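Long-range contact in MccB protein (Escherichia coli, PDB 6OM4), which adenylylates the peptide precursor of the nucleotide antibiotic microcin C7, using an E1-like, ATP-binding fold: residues A244-L249 / E315-N320. Sequence-based numbering, arbitrary orientation.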
loop_
_atom_site.group_PDB
_atom_site.type_symbol
_atom_site.label_atom_id
_atom_site.label_comp_id
_atom_site.label_asym_id
_atom_site.label_seq_id
_atom_site.Cartn_x
_atom_site.Cartn_y
_atom_site.Cartn_z
ATOM N N ALA A 244 -4.351 -9.972 -9.768
ATOM C CA ALA A 244 -3.602 -9.392 -8.643
ATOM C C ALA A 244 -4.585 -9.162 -7.490
ATOM O O ALA A 244 -5.673 -8.667 -7.746
ATOM C CB ALA A 244 -2.983 -8.095 -9.081
ATOM N N VAL A 245 -4.219 -9.566 -6.279
ATOM C CA VAL A 245 -5.100 -9.404 -5.104
ATOM C C VAL A 245 -4.367 -8.654 -3.993
ATOM O O VAL A 245 -3.233 -8.976 -3.658
ATOM C CB VAL A 245 -5.633 -10.754 -4.598
ATOM C CG1 VAL A 245 -6.460 -10.573 -3.311
ATOM C CG2 VAL A 245 -6.450 -11.444 -5.676
ATOM N N PHE A 246 -5.053 -7.686 -3.355
ATOM C CA PHE A 246 -4.487 -7.148 -2.116
ATOM C C PHE A 246 -5.647 -6.866 -1.197
ATOM O O PHE A 246 -6.752 -6.633 -1.654
ATOM C CB PHE A 246 -3.617 -5.892 -2.307
ATOM C CG PHE A 246 -4.330 -4.620 -2.695
ATOM C CD1 PHE A 246 -4.904 -4.472 -3.946
ATOM C CD2 PHE A 246 -4.431 -3.547 -1.819
ATOM C CE1 PHE A 246 -5.521 -3.285 -4.322
ATOM C CE2 PHE A 246 -5.092 -2.384 -2.174
ATOM C CZ PHE A 246 -5.639 -2.247 -3.426
ATOM N N GLY A 247 -5.335 -6.916 0.085
ATOM C CA GLY A 247 -6.343 -6.927 1.104
ATOM C C GLY A 247 -6.777 -8.333 1.487
ATOM O O GLY A 247 -6.447 -9.354 0.851
ATOM N N PRO A 248 -7.469 -8.478 2.624
ATOM C CA PRO A 248 -7.862 -7.344 3.456
ATOM C C PRO A 248 -6.714 -6.790 4.316
ATOM O O PRO A 248 -5.706 -7.461 4.544
ATOM C CB PRO A 248 -8.922 -8.009 4.328
ATOM C CG PRO A 248 -8.357 -9.385 4.564
ATOM C CD PRO A 248 -7.813 -9.775 3.215
ATOM N N LEU A 249 -6.889 -5.537 4.740
ATOM C CA LEU A 249 -6.074 -4.923 5.774
ATOM C C LEU A 249 -6.884 -5.040 7.072
ATOM O O LEU A 249 -7.904 -4.385 7.201
ATOM C CB LEU A 249 -5.749 -3.476 5.384
ATOM C CG LEU A 249 -5.175 -2.533 6.433
ATOM C CD1 LEU A 249 -4.292 -3.188 7.450
ATOM C CD2 LEU A 249 -4.441 -1.360 5.794
ATOM N N GLU A 315 -6.673 7.177 3.696
ATOM C CA GLU A 315 -7.206 5.884 4.156
ATOM C C GLU A 315 -6.726 4.767 3.223
ATOM O O GLU A 315 -6.885 4.858 1.996
ATOM C CB GLU A 315 -8.730 5.926 4.335
ATOM C CG GLU A 315 -9.133 6.237 5.779
ATOM C CD GLU A 315 -10.616 6.498 6.040
ATOM O OE1 GLU A 315 -11.230 7.293 5.279
ATOM O OE2 GLU A 315 -11.170 5.908 7.010
ATOM N N PRO A 316 -6.203 3.651 3.776
ATOM C CA PRO A 316 -5.860 2.479 2.951
ATOM C C PRO A 316 -7.076 1.994 2.147
ATOM O O PRO A 316 -8.186 1.941 2.656
ATOM C CB PRO A 316 -5.392 1.437 3.965
ATOM C CG PRO A 316 -5.073 2.192 5.216
ATOM C CD PRO A 316 -5.953 3.422 5.211
ATOM N N LEU A 317 -6.846 1.556 0.906
ATOM C CA LEU A 317 -7.929 1.079 0.058
ATOM C C LEU A 317 -8.532 -0.234 0.578
ATOM O O LEU A 317 -9.752 -0.460 0.361
ATOM C CB LEU A 317 -7.382 0.871 -1.350
ATOM C CG LEU A 317 -7.635 1.957 -2.389
ATOM C CD1 LEU A 317 -7.809 3.346 -1.820
ATOM C CD2 LEU A 317 -6.579 1.916 -3.483
ATOM N N SER A 318 -7.720 -1.098 1.227
ATOM C CA SER A 318 -8.143 -2.467 1.501
ATOM C C SER A 318 -8.735 -2.652 2.896
ATOM O O SER A 318 -8.925 -3.778 3.313
ATOM C CB SER A 318 -7.059 -3.465 1.200
ATOM O OG SER A 318 -5.968 -3.349 2.097
ATOM N N LEU A 319 -9.032 -1.566 3.624
ATOM C CA LEU A 319 -9.863 -1.739 4.837
ATOM C C LEU A 319 -11.181 -2.419 4.419
ATOM O O LEU A 319 -11.912 -1.889 3.551
ATOM C CB LEU A 319 -10.178 -0.365 5.439
ATOM C CG LEU A 319 -9.300 0.232 6.532
ATOM C CD1 LEU A 319 -7.924 -0.343 6.666
ATOM C CD2 LEU A 319 -9.253 1.737 6.405
ATOM N N ASN A 320 -11.515 -3.551 5.039
ATOM C CA ASN A 320 -12.831 -4.203 4.852
ATOM C C ASN A 320 -13.001 -4.732 3.424
ATOM O O ASN A 320 -14.140 -4.958 2.990
ATOM C CB ASN A 320 -13.988 -3.240 5.173
ATOM C CG ASN A 320 -13.960 -2.775 6.607
ATOM O OD1 ASN A 320 -14.009 -3.621 7.500
ATOM N ND2 ASN A 320 -13.873 -1.459 6.820
HETATM O O HOH W 1 -10.443 -5.732 6.482
#
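Leu249 and Ser318 form the polar centre of this contact between strand 243-250 and the loop that leads into strand 321-326. The amide N of Leu249 donates to Ser318 O over 3.0 Å with an almost straight N-H...O angle of 172°, yet the donor stands above the carbonyl plane, 54° out of it. A water links the other backbone group of Leu249 to the loop: it accepts from Asn320 N at 2.8 Å and donates to Leu249 O at 3.0 Å.

Ser318 OG sits between its own backbone N and carbonyl carbon and lies against Leu249 CB, but its hydrogen bond goes to Asp305 on helix 292-311, which also binds Leu317 N. Ser318 CB rests 3.5 Å from Gly247 CA; the bare CA of Gly247 lets the serine come this close to the strand. Gly247 has a positive phi, within the range open to glycine, and a cis peptide to Pro248 follows.

Apolar contacts flank this centre. Leu249 CG, anti to the backbone N (chi1 167°), carries the branch to the loop: CD2 presses on Pro316 CB at 3.5 Å, closer than usual carbon packing, while CG meets Leu319 CD1 as the two leucines run side by side. Phe246 turns a ring edge to Leu317 CB, with CE2 4.1 Å away.

Pro316 to Leu319 form a type I turn, and Phe246 pairs with Ile323 beyond it, so the loop docks on the strand just before antiparallel sheet pairing begins. The Asn320 side chain lies about 9 Å from the bound zinc ion, and its OD1 is hydrogen-bonded to Gly256 N; the chemistry thus implies an anchored turn joining sheet, helix 292-311 and the surroundings of the four-cysteine site.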